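Long-range contacts in putative branched-chain amino acid ABC transporter (Chromobacterium violaceum, PDB 4PYR), which is of uncertain function, belongs to the LppC lipoproteins of the periplasmic binding protein type, may regulate an enzyme, and binds glutathione in the crystal: residues A[44-52]-A[71-81]; A[183-191]-A[210-218]. All coordinates share one frame; numbering follows the deposited sequence.

Contact 1 of 2, residues A[44-52]-A[71-81]; sequences TGDNVVERY and SIVKLAPSVTV
Tyr52 and Leu75 join two successive helices of an alpha/beta lobe with a parallel sheet, 48-57 and 69-75, whose short segments cross at -62° with their axes 9.8 Å apart. Leu75 CD1 makes a CH-pi contact over one face of the Tyr52 ring, 3.9 Å from the ring centroid, displaced toward the rim at CG; the two side chains run nearly perpendicular. With CG anti to the backbone N (chi1 179°), the tyrosine reaches beyond the leucine to the loop that follows the second helix, where its OH accepts a hydrogen bond from Thr80 N at 3.2 Å and a weak one from Val81 N. An aromatic ring ending in a hydroxyl suits both jobs. At the other end, the Gly45 N-H points almost straight (170°) at Ser71 OG, 2.7 Å from N. Glycine suits the positive phi here; Lys74 CD lies 3.7 Å from Gly45 O. Between these ends the branched Val49 lays CG2 over Lys74 O, 3.3 Å away, and beside Leu75 CA. The serine hydroxyl is also bonded to Ser68, and the tyrosine hydroxyl to Thr83. Tyr52 of the first helix and Val81 of the loop both lie against Val63 of strand 62-64 in the parallel sheet.

Contact 2 of 2, residues A[183-191]-A[210-218]; sequences VAQAARLKS and MQPELAGVR
Leu214 packs its two methyls along the helix 183-192: CD1 meets Val183 CG2 at 3.6 Å, while CD2 lies 3.8 Å from Ala187 CA and also touches Ala186 CB. Small alanines let the loop come close, and Ala187 CB meets Glu213 CB at 3.8 Å before the glutamate turns its carboxylate away from the helix. One helical turn on, Lys190 leaves with CG anti to the backbone N (chi1 -176°), which carries CG to 3.2 Å from Glu213 O, and then bends at chi2 (61°). Its methylenes slide past Val217 in the opposite sense, CE 3.8 Å from CG2, while its amine reaches the waters that, without any direct hydrogen bond, bridge the contact. One accepts from Lys190 NZ and donates to Glu213 O and Ala215 O. A second joins NZ to Ala215 O, and a third links Ser191 OG with Glu213 O. Ala215 O belongs to a type II beta turn from Leu214 to Val217, in which Gly216 takes the positive phi (91°) that favours glycine; Glu213 just precedes it. Backbone bonds from Gly216 and Val217 to Met299 steady this turn, and Val199 supports both Lys190 and Val217. The whole is a beta-alpha-beta unit, strand 176-180 to helix 183-192 to strand 199-201, whose helix is flanked by the irregular link to the next parallel strand, 218-220.

Contact 1 closes before contact 2 opens along the chain, and the two sit on opposite sides of its centre, their centres 43 Å apart and their nearest atoms about 27 Å apart. They share no helix, strand or sheet. Contact 1 lies on helices beside the five-stranded parallel sheet, joining two that follow one another between its strands; contact 2 lies beside the mixed sheet and joins a helix to a loop. This fits the two-lobed architecture of periplasmic binding proteins: each contact lies within one lobe of this chain and does not bridge the two. Glutathione binds at neither contact, although the side chain of Ser71 in contact 1 lies about 12 Å from it.

Contact 1 of 2, residues A[44-52]-A[71-81]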
loop_
_atom_site.group_PDB
_atom_site.type_symbol
_atom_site.label_atom_id
_atom_site.label_comp_id
_atom_site.label_asym_id
_atom_site.label_seq_id
_atom_site.Cartn_x
_atom_site.Cartn_y
_atom_site.Cartn_z
ATOM N N THR A 44 -9.767 -16.570 10.759
ATOM C CA THR A 44 -10.073 -16.165 9.402
ATOM C C THR A 44 -11.340 -16.917 9.002
ATOM O O THR A 44 -11.663 -17.948 9.583
ATOM C CB THR A 44 -8.914 -16.488 8.430
ATOM O OG1 THR A 44 -9.159 -15.892 7.152
ATOM C CG2 THR A 44 -8.773 -17.931 8.249
ATOM N N GLY A 45 -12.054 -16.351 8.031
ATOM C CA GLY A 45 -13.251 -16.916 7.441
ATOM C C GLY A 45 -14.280 -17.457 8.420
ATOM O O GLY A 45 -14.874 -16.716 9.193
ATOM N N ASP A 46 -14.419 -18.775 8.405
ATOM C CA ASP A 46 -15.451 -19.503 9.133
ATOM C C ASP A 46 -15.528 -19.248 10.651
ATOM O O ASP A 46 -16.575 -19.519 11.252
ATOM C CB ASP A 46 -15.228 -21.021 8.899
ATOM C CG ASP A 46 -16.485 -21.779 8.535
ATOM O OD1 ASP A 46 -17.556 -21.184 8.253
ATOM O OD2 ASP A 46 -16.369 -23.011 8.496
ATOM N N ASN A 47 -14.430 -18.821 11.280
ATOM C CA ASN A 47 -14.441 -18.516 12.724
ATOM C C ASN A 47 -14.183 -17.056 13.094
ATOM O O ASN A 47 -14.094 -16.733 14.279
ATOM C CB ASN A 47 -13.447 -19.409 13.488
ATOM C CG ASN A 47 -12.000 -19.105 13.167
ATOM O OD1 ASN A 47 -11.635 -18.087 12.553
ATOM N ND2 ASN A 47 -11.155 -19.993 13.615
ATOM N N VAL A 48 -14.037 -16.193 12.087
ATOM C CA VAL A 48 -13.602 -14.812 12.326
ATOM C C VAL A 48 -14.630 -14.076 13.150
ATOM O O VAL A 48 -14.276 -13.354 14.068
ATOM C CB VAL A 48 -13.270 -14.072 11.028
ATOM C CG1 VAL A 48 -14.528 -13.727 10.252
ATOM C CG2 VAL A 48 -12.479 -12.814 11.330
ATOM N N VAL A 49 -15.916 -14.306 12.882
ATOM C CA VAL A 49 -16.947 -13.620 13.661
ATOM C C VAL A 49 -16.911 -14.086 15.105
ATOM O O VAL A 49 -16.930 -13.288 16.010
ATOM C CB VAL A 49 -18.372 -13.850 13.109
ATOM C CG1 VAL A 49 -19.422 -13.396 14.113
ATOM C CG2 VAL A 49 -18.558 -13.135 11.780
ATOM N N GLU A 50 -16.873 -15.397 15.311
ATOM C CA GLU A 50 -16.836 -15.938 16.675
ATOM C C GLU A 50 -15.629 -15.458 17.506
ATOM O O GLU A 50 -15.753 -15.161 18.692
ATOM C CB GLU A 50 -16.827 -17.462 16.599
ATOM C CG GLU A 50 -17.118 -18.166 17.903
ATOM C CD GLU A 50 -17.334 -19.646 17.677
ATOM O OE1 GLU A 50 -17.028 -20.112 16.543
ATOM O OE2 GLU A 50 -17.817 -20.346 18.607
ATOM N N ARG A 51 -14.460 -15.396 16.883
ATOM C CA ARG A 51 -13.267 -15.009 17.620
ATOM C C ARG A 51 -13.185 -13.496 17.794
ATOM O O ARG A 51 -12.651 -13.023 18.788
ATOM C CB ARG A 51 -12.027 -15.600 16.962
ATOM C CG ARG A 51 -12.090 -17.104 17.106
ATOM C CD ARG A 51 -10.805 -17.792 16.785
ATOM N NE ARG A 51 -10.959 -19.215 17.013
ATOM C CZ ARG A 51 -10.016 -20.112 16.795
ATOM N NH1 ARG A 51 -8.841 -19.719 16.316
ATOM N NH2 ARG A 51 -10.254 -21.391 17.041
ATOM N N TYR A 52 -13.700 -12.756 16.816
ATOM C CA TYR A 52 -13.884 -11.310 16.962
ATOM C C TYR A 52 -14.803 -11.079 18.144
ATOM O O TYR A 52 -14.488 -10.317 19.059
ATOM C CB TYR A 52 -14.486 -10.710 15.684
ATOM C CG TYR A 52 -14.747 -9.236 15.720
ATOM C CD1 TYR A 52 -15.956 -8.738 16.215
ATOM C CD2 TYR A 52 -13.831 -8.342 15.231
ATOM C CE1 TYR A 52 -16.212 -7.357 16.215
ATOM C CE2 TYR A 52 -14.043 -6.973 15.236
ATOM C CZ TYR A 52 -15.260 -6.478 15.718
ATOM O OH TYR A 52 -15.494 -5.111 15.745
ATOM N N SER A 71 -13.162 -12.899 4.820
ATOM C CA SER A 71 -13.372 -12.644 6.252
ATOM C C SER A 71 -13.989 -11.280 6.553
ATOM O O SER A 71 -14.755 -11.136 7.513
ATOM C CB SER A 71 -12.027 -12.652 6.997
ATOM O OG SER A 71 -11.486 -13.940 7.008
ATOM N N ILE A 72 -13.575 -10.275 5.785
ATOM C CA ILE A 72 -14.099 -8.928 5.935
ATOM C C ILE A 72 -15.616 -8.885 5.711
ATOM O O ILE A 72 -16.328 -8.311 6.529
ATOM C CB ILE A 72 -13.335 -7.933 5.044
ATOM C CG1 ILE A 72 -11.909 -7.779 5.578
ATOM C CG2 ILE A 72 -14.058 -6.600 4.971
ATOM C CD1 ILE A 72 -10.962 -7.054 4.649
ATOM N N VAL A 73 -16.082 -9.516 4.625
ATOM C CA VAL A 73 -17.505 -9.587 4.280
ATOM C C VAL A 73 -18.326 -10.293 5.358
ATOM O O VAL A 73 -19.408 -9.831 5.728
ATOM C CB VAL A 73 -17.718 -10.309 2.939
ATOM C CG1 VAL A 73 -19.202 -10.487 2.661
ATOM C CG2 VAL A 73 -17.065 -9.522 1.805
ATOM N N LYS A 74 -17.818 -11.424 5.840
ATOM C CA LYS A 74 -18.486 -12.201 6.894
ATOM C C LYS A 74 -18.604 -11.447 8.206
ATOM O O LYS A 74 -19.541 -11.678 8.970
ATOM C CB LYS A 74 -17.725 -13.517 7.160
ATOM C CG LYS A 74 -17.824 -14.514 6.018
ATOM C CD LYS A 74 -17.090 -15.817 6.328
ATOM C CE LYS A 74 -17.463 -16.924 5.359
ATOM N NZ LYS A 74 -18.905 -17.237 5.400
ATOM N N LEU A 75 -17.611 -10.618 8.487
ATOM C CA LEU A 75 -17.480 -9.915 9.771
ATOM C C LEU A 75 -18.269 -8.602 9.852
ATOM O O LEU A 75 -18.778 -8.269 10.909
ATOM C CB LEU A 75 -16.013 -9.620 10.070
ATOM C CG LEU A 75 -15.664 -8.934 11.416
ATOM C CD1 LEU A 75 -16.188 -9.817 12.550
ATOM C CD2 LEU A 75 -14.190 -8.633 11.603
ATOM N N ALA A 76 -18.312 -7.858 8.752
ATOM C CA ALA A 76 -18.837 -6.464 8.754
ATOM C C ALA A 76 -20.139 -6.245 9.589
ATOM O O ALA A 76 -20.208 -5.317 10.417
ATOM C CB ALA A 76 -19.016 -5.973 7.325
ATOM N N PRO A 77 -21.124 -7.130 9.447
ATOM C CA PRO A 77 -22.393 -6.864 10.200
ATOM C C PRO A 77 -22.222 -6.939 11.712
ATOM O O PRO A 77 -23.007 -6.333 12.446
ATOM C CB PRO A 77 -23.377 -7.970 9.720
ATOM C CG PRO A 77 -22.801 -8.427 8.413
ATOM C CD PRO A 77 -21.307 -8.235 8.481
ATOM N N SER A 78 -21.199 -7.671 12.157
ATOM C CA SER A 78 -20.952 -7.874 13.593
ATOM C C SER A 78 -19.988 -6.842 14.207
ATOM O O SER A 78 -19.774 -6.811 15.435
ATOM C CB SER A 78 -20.479 -9.327 13.837
ATOM O OG SER A 78 -21.423 -10.219 13.258
ATOM N N VAL A 79 -19.451 -5.969 13.360
ATOM C CA VAL A 79 -18.428 -5.001 13.813
ATOM C C VAL A 79 -19.051 -4.006 14.770
ATOM O O VAL A 79 -20.051 -3.312 14.450
ATOM C CB VAL A 79 -17.684 -4.310 12.643
ATOM C CG1 VAL A 79 -16.917 -3.069 13.105
ATOM C CG2 VAL A 79 -16.719 -5.320 12.026
ATOM N N THR A 80 -18.518 -4.014 15.986
ATOM C CA THR A 80 -19.066 -3.143 17.041
ATOM C C THR A 80 -18.035 -2.270 17.748
ATOM O O THR A 80 -18.409 -1.389 18.503
ATOM C CB THR A 80 -19.746 -3.959 18.127
ATOM O OG1 THR A 80 -18.795 -4.895 18.637
ATOM C CG2 THR A 80 -20.982 -4.669 17.576
ATOM N N VAL A 81 -16.755 -2.535 17.522
ATOM C CA VAL A 81 -15.698 -1.623 17.926
ATOM C C VAL A 81 -14.905 -1.215 16.668
ATOM O O VAL A 81 -14.973 -1.902 15.638
ATOM C CB VAL A 81 -14.749 -2.238 18.975
ATOM C CG1 VAL A 81 -15.502 -2.686 20.184
ATOM C CG2 VAL A 81 -13.873 -3.358 18.389
#

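Contact 2 of 2, residues A[183-191]-A[210-218]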
loop_
_atom_site.group_PDB
_atom_site.type_symbol
_atom_site.label_atom_id
_atom_site.label_comp_id
_atom_site.label_asym_id
_atom_site.label_seq_id
_atom_site.Cartn_x
_atom_site.Cartn_y
_atom_site.Cartn_z
ATOM N N VAL A 183 9.262 -5.548 -13.180
ATOM C CA VAL A 183 10.597 -5.033 -12.944
ATOM C C VAL A 183 11.605 -5.553 -13.978
ATOM O O VAL A 183 12.458 -4.783 -14.412
ATOM C CB VAL A 183 11.019 -5.288 -11.471
ATOM C CG1 VAL A 183 11.221 -6.762 -11.180
ATOM C CG2 VAL A 183 12.236 -4.465 -11.089
ATOM N N ALA A 184 11.483 -6.808 -14.401
ATOM C CA ALA A 184 12.390 -7.343 -15.444
ATOM C C ALA A 184 12.271 -6.584 -16.777
ATOM O O ALA A 184 13.284 -6.136 -17.334
ATOM C CB ALA A 184 12.174 -8.837 -15.681
ATOM N N GLN A 185 11.034 -6.403 -17.251
ATOM C CA GLN A 185 10.814 -5.660 -18.468
ATOM C C GLN A 185 11.147 -4.187 -18.309
ATOM O O GLN A 185 11.610 -3.556 -19.249
ATOM C CB GLN A 185 9.395 -5.880 -18.995
ATOM C CG GLN A 185 9.228 -7.313 -19.544
ATOM C CD GLN A 185 7.933 -7.546 -20.312
ATOM O OE1 GLN A 185 6.834 -7.176 -19.854
ATOM N NE2 GLN A 185 8.051 -8.194 -21.486
ATOM N N ALA A 186 10.881 -3.616 -17.125
ATOM C CA ALA A 186 11.209 -2.224 -16.893
ATOM C C ALA A 186 12.675 -1.964 -17.013
ATOM O O ALA A 186 13.085 -0.936 -17.567
ATOM C CB ALA A 186 10.731 -1.807 -15.523
ATOM N N ALA A 187 13.459 -2.898 -16.506
ATOM C CA ALA A 187 14.909 -2.778 -16.596
ATOM C C ALA A 187 15.381 -2.864 -18.033
ATOM O O ALA A 187 16.256 -2.096 -18.449
ATOM C CB ALA A 187 15.588 -3.839 -15.728
ATOM N N ARG A 188 14.800 -3.783 -18.802
ATOM C CA ARG A 188 15.126 -3.853 -20.242
ATOM C C ARG A 188 14.750 -2.566 -20.976
ATOM O O ARG A 188 15.542 -2.055 -21.807
ATOM C CB ARG A 188 14.485 -5.074 -20.911
ATOM C CG ARG A 188 14.655 -5.106 -22.420
ATOM C CD ARG A 188 13.660 -6.031 -23.102
ATOM N NE ARG A 188 14.072 -6.186 -24.480
ATOM C CZ ARG A 188 13.459 -6.918 -25.412
ATOM N NH1 ARG A 188 12.316 -7.527 -25.122
ATOM N NH2 ARG A 188 13.944 -6.965 -26.626
ATOM N N LEU A 189 13.570 -2.008 -20.655
ATOM C CA LEU A 189 13.164 -0.819 -21.357
ATOM C C LEU A 189 14.058 0.386 -20.953
ATOM O O LEU A 189 14.505 1.194 -21.798
ATOM C CB LEU A 189 11.716 -0.504 -20.985
ATOM C CG LEU A 189 11.127 0.753 -21.600
ATOM C CD1 LEU A 189 11.376 0.764 -23.105
ATOM C CD2 LEU A 189 9.646 0.831 -21.279
ATOM N N LYS A 190 14.362 0.511 -19.656
ATOM C CA LYS A 190 15.201 1.616 -19.200
ATOM C C LYS A 190 16.540 1.629 -19.929
ATOM O O LYS A 190 17.004 2.694 -20.348
ATOM C CB LYS A 190 15.379 1.547 -17.661
ATOM C CG LYS A 190 16.164 2.704 -17.013
ATOM C CD LYS A 190 15.531 4.071 -17.221
ATOM C CE LYS A 190 16.290 5.182 -16.499
ATOM N NZ LYS A 190 17.471 5.621 -17.232
ATOM N N SER A 191 17.103 0.434 -20.175
ATOM C CA SER A 191 18.362 0.308 -20.884
ATOM C C SER A 191 18.281 0.699 -22.383
ATOM O O SER A 191 19.286 1.065 -22.977
ATOM C CB SER A 191 18.884 -1.126 -20.766
ATOM O OG SER A 191 19.251 -1.427 -19.423
HETATM N N MSE A 210 20.383 -5.536 -5.818
HETATM C CA MSE A 210 21.032 -4.753 -6.871
HETATM C C MSE A 210 20.116 -4.543 -8.037
HETATM O O MSE A 210 19.639 -5.519 -8.622
HETATM C CB MSE A 210 22.245 -5.483 -7.449
HETATM C CG MSE A 210 23.303 -4.458 -7.795
HETATM SE SE MSE A 210 24.088 -3.963 -6.072
HETATM C CE MSE A 210 25.650 -5.180 -6.140
ATOM N N GLN A 211 19.837 -3.279 -8.363
ATOM C CA GLN A 211 18.986 -2.909 -9.513
ATOM C C GLN A 211 19.685 -1.840 -10.372
ATOM O O GLN A 211 19.132 -0.789 -10.641
ATOM C CB GLN A 211 17.610 -2.401 -9.004
ATOM C CG GLN A 211 16.798 -3.497 -8.345
ATOM C CD GLN A 211 15.344 -3.082 -8.114
ATOM O OE1 GLN A 211 14.530 -3.110 -9.016
ATOM N NE2 GLN A 211 15.023 -2.727 -6.878
ATOM N N PRO A 212 20.929 -2.118 -10.830
ATOM C CA PRO A 212 21.664 -1.058 -11.545
ATOM C C PRO A 212 21.044 -0.565 -12.837
ATOM O O PRO A 212 21.260 0.599 -13.209
ATOM C CB PRO A 212 23.024 -1.704 -11.856
ATOM C CG PRO A 212 22.752 -3.160 -11.827
ATOM C CD PRO A 212 21.648 -3.400 -10.846
ATOM N N GLU A 213 20.227 -1.413 -13.499
ATOM C CA GLU A 213 19.556 -0.952 -14.750
ATOM C C GLU A 213 18.466 0.062 -14.529
ATOM O O GLU A 213 18.135 0.791 -15.450
ATOM C CB GLU A 213 18.966 -2.102 -15.579
ATOM C CG GLU A 213 20.056 -2.989 -16.187
ATOM C CD GLU A 213 20.741 -3.828 -15.137
ATOM O OE1 GLU A 213 20.009 -4.313 -14.209
ATOM O OE2 GLU A 213 21.947 -3.956 -15.216
ATOM N N LEU A 214 17.923 0.138 -13.308
ATOM C CA LEU A 214 16.817 1.078 -12.992
ATOM C C LEU A 214 17.308 2.366 -12.317
ATOM O O LEU A 214 16.568 3.215 -11.926
ATOM C CB LEU A 214 15.773 0.357 -12.151
ATOM C CG LEU A 214 14.933 -0.670 -12.938
ATOM C CD1 LEU A 214 14.145 -1.609 -12.053
ATOM C CD2 LEU A 214 14.141 -0.021 -14.079
ATOM N N ALA A 215 18.610 2.532 -12.210
ATOM C CA ALA A 215 19.226 3.720 -11.599
ATOM C C ALA A 215 18.705 4.978 -12.250
ATOM O O ALA A 215 18.646 5.117 -13.475
ATOM C CB ALA A 215 20.726 3.680 -11.714
ATOM N N GLY A 216 18.304 5.906 -11.404
ATOM C CA GLY A 216 17.789 7.181 -11.903
ATOM C C GLY A 216 16.290 7.239 -12.121
ATOM O O GLY A 216 15.750 8.316 -12.336
ATOM N N VAL A 217 15.599 6.102 -12.072
ATOM C CA VAL A 217 14.157 6.102 -12.179
ATOM C C VAL A 217 13.594 6.762 -10.933
ATOM O O VAL A 217 13.988 6.446 -9.807
ATOM C CB VAL A 217 13.618 4.680 -12.308
ATOM C CG1 VAL A 217 12.091 4.663 -12.222
ATOM C CG2 VAL A 217 14.101 4.062 -13.650
ATOM N N ARG A 218 12.640 7.655 -11.155
ATOM C CA ARG A 218 11.978 8.342 -10.050
ATOM C C ARG A 218 10.771 7.473 -9.665
ATOM O O ARG A 218 10.041 6.971 -10.508
ATOM C CB ARG A 218 11.510 9.734 -10.473
ATOM C CG ARG A 218 12.633 10.674 -10.898
ATOM C CD ARG A 218 12.171 12.124 -11.052
ATOM N NE ARG A 218 13.279 13.070 -11.139
ATOM C CZ ARG A 218 13.944 13.549 -10.092
ATOM N NH1 ARG A 218 13.632 13.176 -8.856
ATOM N NH2 ARG A 218 14.958 14.383 -10.276
HETATM O O HOH W 1 19.265 3.507 -15.603
HETATM O O HOH W 2 18.515 7.642 -15.551
HETATM O O HOH W 3 19.588 1.135 -17.726
#